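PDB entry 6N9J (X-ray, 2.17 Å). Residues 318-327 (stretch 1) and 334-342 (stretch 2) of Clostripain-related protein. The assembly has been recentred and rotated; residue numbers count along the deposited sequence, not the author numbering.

Stretch 1, residues 318-327: KNTTDNNYCT
Stretch 2 (334-342) KMVSMDGFE

Strands 323-327 and 334-337 pair antiparallel, their axes at 132°, while a type II turn from Met338 to Phe341 (Phe341 N to Met338 O, 3.0 Å) brings stretch 2 alongside strand 318-320; 776 Å² is buried in all. At Gly340 (108/-1) a CB would jam against the preceding carbonyl O. Extended Lys318 (-157/151; chi p, t, t, p) reaches Glu342 (m, m) in a long salt bridge, Lys318 NZ to Glu342 OE2 3.7 Å. Thr320 (t) points toward stretch 2 and sets its CB over the face of the buried Phe341 ring (chi1 t, chi2 83°), 4.0 Å from the centroid. At Asp322 (-61/-34) the chain bends, and Asp322 O accepts Met338 N at 2.9 Å. Buried Met338 (m, m, 119°) points toward stretch 1, its CG 3.5 Å from Thr320 OG1 and Asn324 ND2. Asn323 (m) lies opposite Ser337, CA to CA 4.4 Å; one water bridges Asn323 OD1 and Ser337 OG, 3.0 Å from each. Asn324 (m, -136°) N donates to Val336 (t) O (2.9 Å) and Val336 N to Asn324 O (2.7 Å); Asn324 ND2 donates to Asn323 O at 2.8 Å, and its OD1 is bonded elsewhere in the structure. Tyr325 (t, 87°) shares a sheet face with Met335 (m, m, m), whose SD meets the ring edge, 5.4 Å from the centroid; Asn324, Cys326, Val336 and Lys334 share the opposite face. Cys326 (m), small and buried, packs CB against Val336 CG2 (3.9 Å), while Cys326 N to Lys334 O and Lys334 N to Cys326 O, both 2.9 Å, close the ladder. Thr327 (p) points away.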

# COMPACT_ATOMS: atom_id res chain seq x y z
N LYS A 318 8.38 -2.92 11.25
CA LYS A 318 6.93 -2.87 11.54
C LYS A 318 6.64 -2.09 12.81
O LYS A 318 7.47 -2.02 13.72
CB LYS A 318 6.33 -4.27 11.64
CG LYS A 318 6.74 -5.00 12.91
CD LYS A 318 6.22 -6.42 12.90
CE LYS A 318 6.93 -7.24 13.96
NZ LYS A 318 6.74 -6.63 15.29
N ASN A 319 5.46 -1.48 12.86
CA ASN A 319 5.03 -0.81 14.07
C ASN A 319 3.53 -0.59 14.05
O ASN A 319 2.94 -0.39 12.99
CB ASN A 319 5.75 0.52 14.26
CG ASN A 319 6.25 0.71 15.68
OD1 ASN A 319 5.73 0.12 16.62
ND2 ASN A 319 7.28 1.54 15.84
N THR A 320 2.91 -0.64 15.22
CA THR A 320 1.48 -0.41 15.34
C THR A 320 1.18 0.23 16.68
O THR A 320 1.87 0.00 17.66
CB THR A 320 0.67 -1.71 15.19
OG1 THR A 320 -0.74 -1.42 15.23
CG2 THR A 320 1.02 -2.70 16.31
N THR A 321 0.15 1.06 16.71
CA THR A 321 -0.43 1.47 17.98
C THR A 321 -1.17 0.25 18.56
O THR A 321 -1.47 -0.69 17.82
CB THR A 321 -1.36 2.67 17.79
OG1 THR A 321 -2.23 2.42 16.68
CG2 THR A 321 -0.53 3.90 17.48
N ASP A 322 -1.45 0.24 19.85
CA ASP A 322 -2.03 -0.96 20.48
C ASP A 322 -3.40 -1.32 19.88
O ASP A 322 -3.75 -2.50 19.78
CB ASP A 322 -2.15 -0.77 22.00
CG ASP A 322 -0.79 -0.68 22.68
OD1 ASP A 322 0.14 -1.40 22.26
OD2 ASP A 322 -0.65 0.13 23.63
N ASN A 323 -4.15 -0.31 19.49
CA ASN A 323 -5.40 -0.50 18.78
C ASN A 323 -5.33 0.22 17.44
O ASN A 323 -4.50 1.12 17.27
CB ASN A 323 -6.60 0.04 19.59
CG ASN A 323 -6.81 -0.70 20.90
OD1 ASN A 323 -6.48 -1.88 21.03
ND2 ASN A 323 -7.38 -0.01 21.88
N ASN A 324 -6.16 -0.21 16.50
CA ASN A 324 -6.41 0.51 15.25
C ASN A 324 -7.92 0.69 15.09
O ASN A 324 -8.70 -0.13 15.60
CB ASN A 324 -5.84 -0.23 14.05
CG ASN A 324 -4.40 0.13 13.75
OD1 ASN A 324 -4.03 0.35 12.60
ND2 ASN A 324 -3.59 0.21 14.79
N TYR A 325 -8.34 1.74 14.39
CA TYR A 325 -9.75 1.91 14.08
C TYR A 325 -10.14 1.04 12.89
O TYR A 325 -9.44 1.02 11.88
CB TYR A 325 -10.06 3.38 13.80
CG TYR A 325 -11.54 3.71 13.60
CD1 TYR A 325 -12.35 4.01 14.68
CD2 TYR A 325 -12.10 3.75 12.33
CE1 TYR A 325 -13.69 4.33 14.50
CE2 TYR A 325 -13.43 4.07 12.13
CZ TYR A 325 -14.22 4.36 13.22
OH TYR A 325 -15.55 4.68 13.04
N CYS A 326 -11.25 0.31 13.01
CA CYS A 326 -11.71 -0.56 11.94
C CYS A 326 -13.18 -0.33 11.74
O CYS A 326 -13.86 0.15 12.65
CB CYS A 326 -11.45 -2.05 12.25
SG CYS A 326 -9.70 -2.55 12.21
N THR A 327 -13.68 -0.67 10.56
CA THR A 327 -15.06 -0.36 10.25
C THR A 327 -15.88 -1.62 9.99
O THR A 327 -15.35 -2.66 9.61
CB THR A 327 -15.18 0.58 9.02
OG1 THR A 327 -14.70 -0.07 7.84
CG2 THR A 327 -14.40 1.87 9.25
N LYS A 334 -15.14 1.08 15.13
CA LYS A 334 -14.66 1.13 16.50
C LYS A 334 -13.18 0.75 16.53
O LYS A 334 -12.63 0.28 15.53
CB LYS A 334 -15.48 0.20 17.41
CG LYS A 334 -15.26 -1.28 17.16
CD LYS A 334 -15.76 -2.12 18.34
CE LYS A 334 -15.59 -3.61 18.08
NZ LYS A 334 -16.01 -4.45 19.24
N MET A 335 -12.54 0.95 17.68
CA MET A 335 -11.15 0.53 17.88
C MET A 335 -11.06 -0.99 18.02
O MET A 335 -11.89 -1.60 18.68
CB MET A 335 -10.55 1.20 19.12
CG MET A 335 -10.59 2.73 19.08
SD MET A 335 -9.68 3.45 17.70
CE MET A 335 -8.01 2.99 18.15
N VAL A 336 -10.04 -1.60 17.41
CA VAL A 336 -9.82 -3.04 17.51
C VAL A 336 -8.37 -3.33 17.94
O VAL A 336 -7.44 -2.65 17.49
CB VAL A 336 -10.11 -3.74 16.17
CG1 VAL A 336 -9.70 -5.21 16.21
CG2 VAL A 336 -11.59 -3.58 15.81
N SER A 337 -8.17 -4.32 18.80
CA SER A 337 -6.83 -4.63 19.30
C SER A 337 -5.92 -5.17 18.20
O SER A 337 -6.31 -6.03 17.41
CB SER A 337 -6.93 -5.64 20.45
OG SER A 337 -5.65 -5.93 21.00
N MET A 338 -4.69 -4.65 18.14
CA MET A 338 -3.70 -5.14 17.18
C MET A 338 -2.72 -6.13 17.84
O MET A 338 -1.64 -6.39 17.32
CB MET A 338 -2.92 -3.98 16.53
CG MET A 338 -3.75 -3.17 15.52
SD MET A 338 -4.28 -4.11 14.07
CE MET A 338 -6.06 -4.00 14.20
N ASP A 339 -3.12 -6.66 19.00
CA ASP A 339 -2.32 -7.67 19.69
C ASP A 339 -2.05 -8.88 18.80
O ASP A 339 -2.98 -9.52 18.32
CB ASP A 339 -3.02 -8.10 20.97
CG ASP A 339 -2.20 -9.06 21.80
OD1 ASP A 339 -1.36 -8.58 22.58
OD2 ASP A 339 -2.40 -10.29 21.66
N GLY A 340 -0.77 -9.16 18.54
CA GLY A 340 -0.39 -10.25 17.66
C GLY A 340 0.17 -9.80 16.32
O GLY A 340 0.57 -10.61 15.49
N PHE A 341 0.21 -8.48 16.11
CA PHE A 341 0.60 -7.89 14.83
C PHE A 341 2.03 -8.21 14.42
O PHE A 341 2.98 -7.90 15.14
CB PHE A 341 0.39 -6.37 14.93
CG PHE A 341 0.99 -5.58 13.80
CD1 PHE A 341 0.32 -5.44 12.60
CD2 PHE A 341 2.20 -4.92 13.97
CE1 PHE A 341 0.86 -4.68 11.57
CE2 PHE A 341 2.74 -4.16 12.95
CZ PHE A 341 2.07 -4.04 11.75
N GLU A 342 2.19 -8.82 13.25
CA GLU A 342 3.54 -9.06 12.78
C GLU A 342 3.78 -8.39 11.43
O GLU A 342 4.86 -8.53 10.85
CB GLU A 342 3.82 -10.56 12.70
CG GLU A 342 3.82 -11.27 14.07
CD GLU A 342 4.93 -10.79 15.01
OE1 GLU A 342 4.84 -11.08 16.22
OE2 GLU A 342 5.91 -10.13 14.55
O HOH W 1 -4.87 -3.72 22.81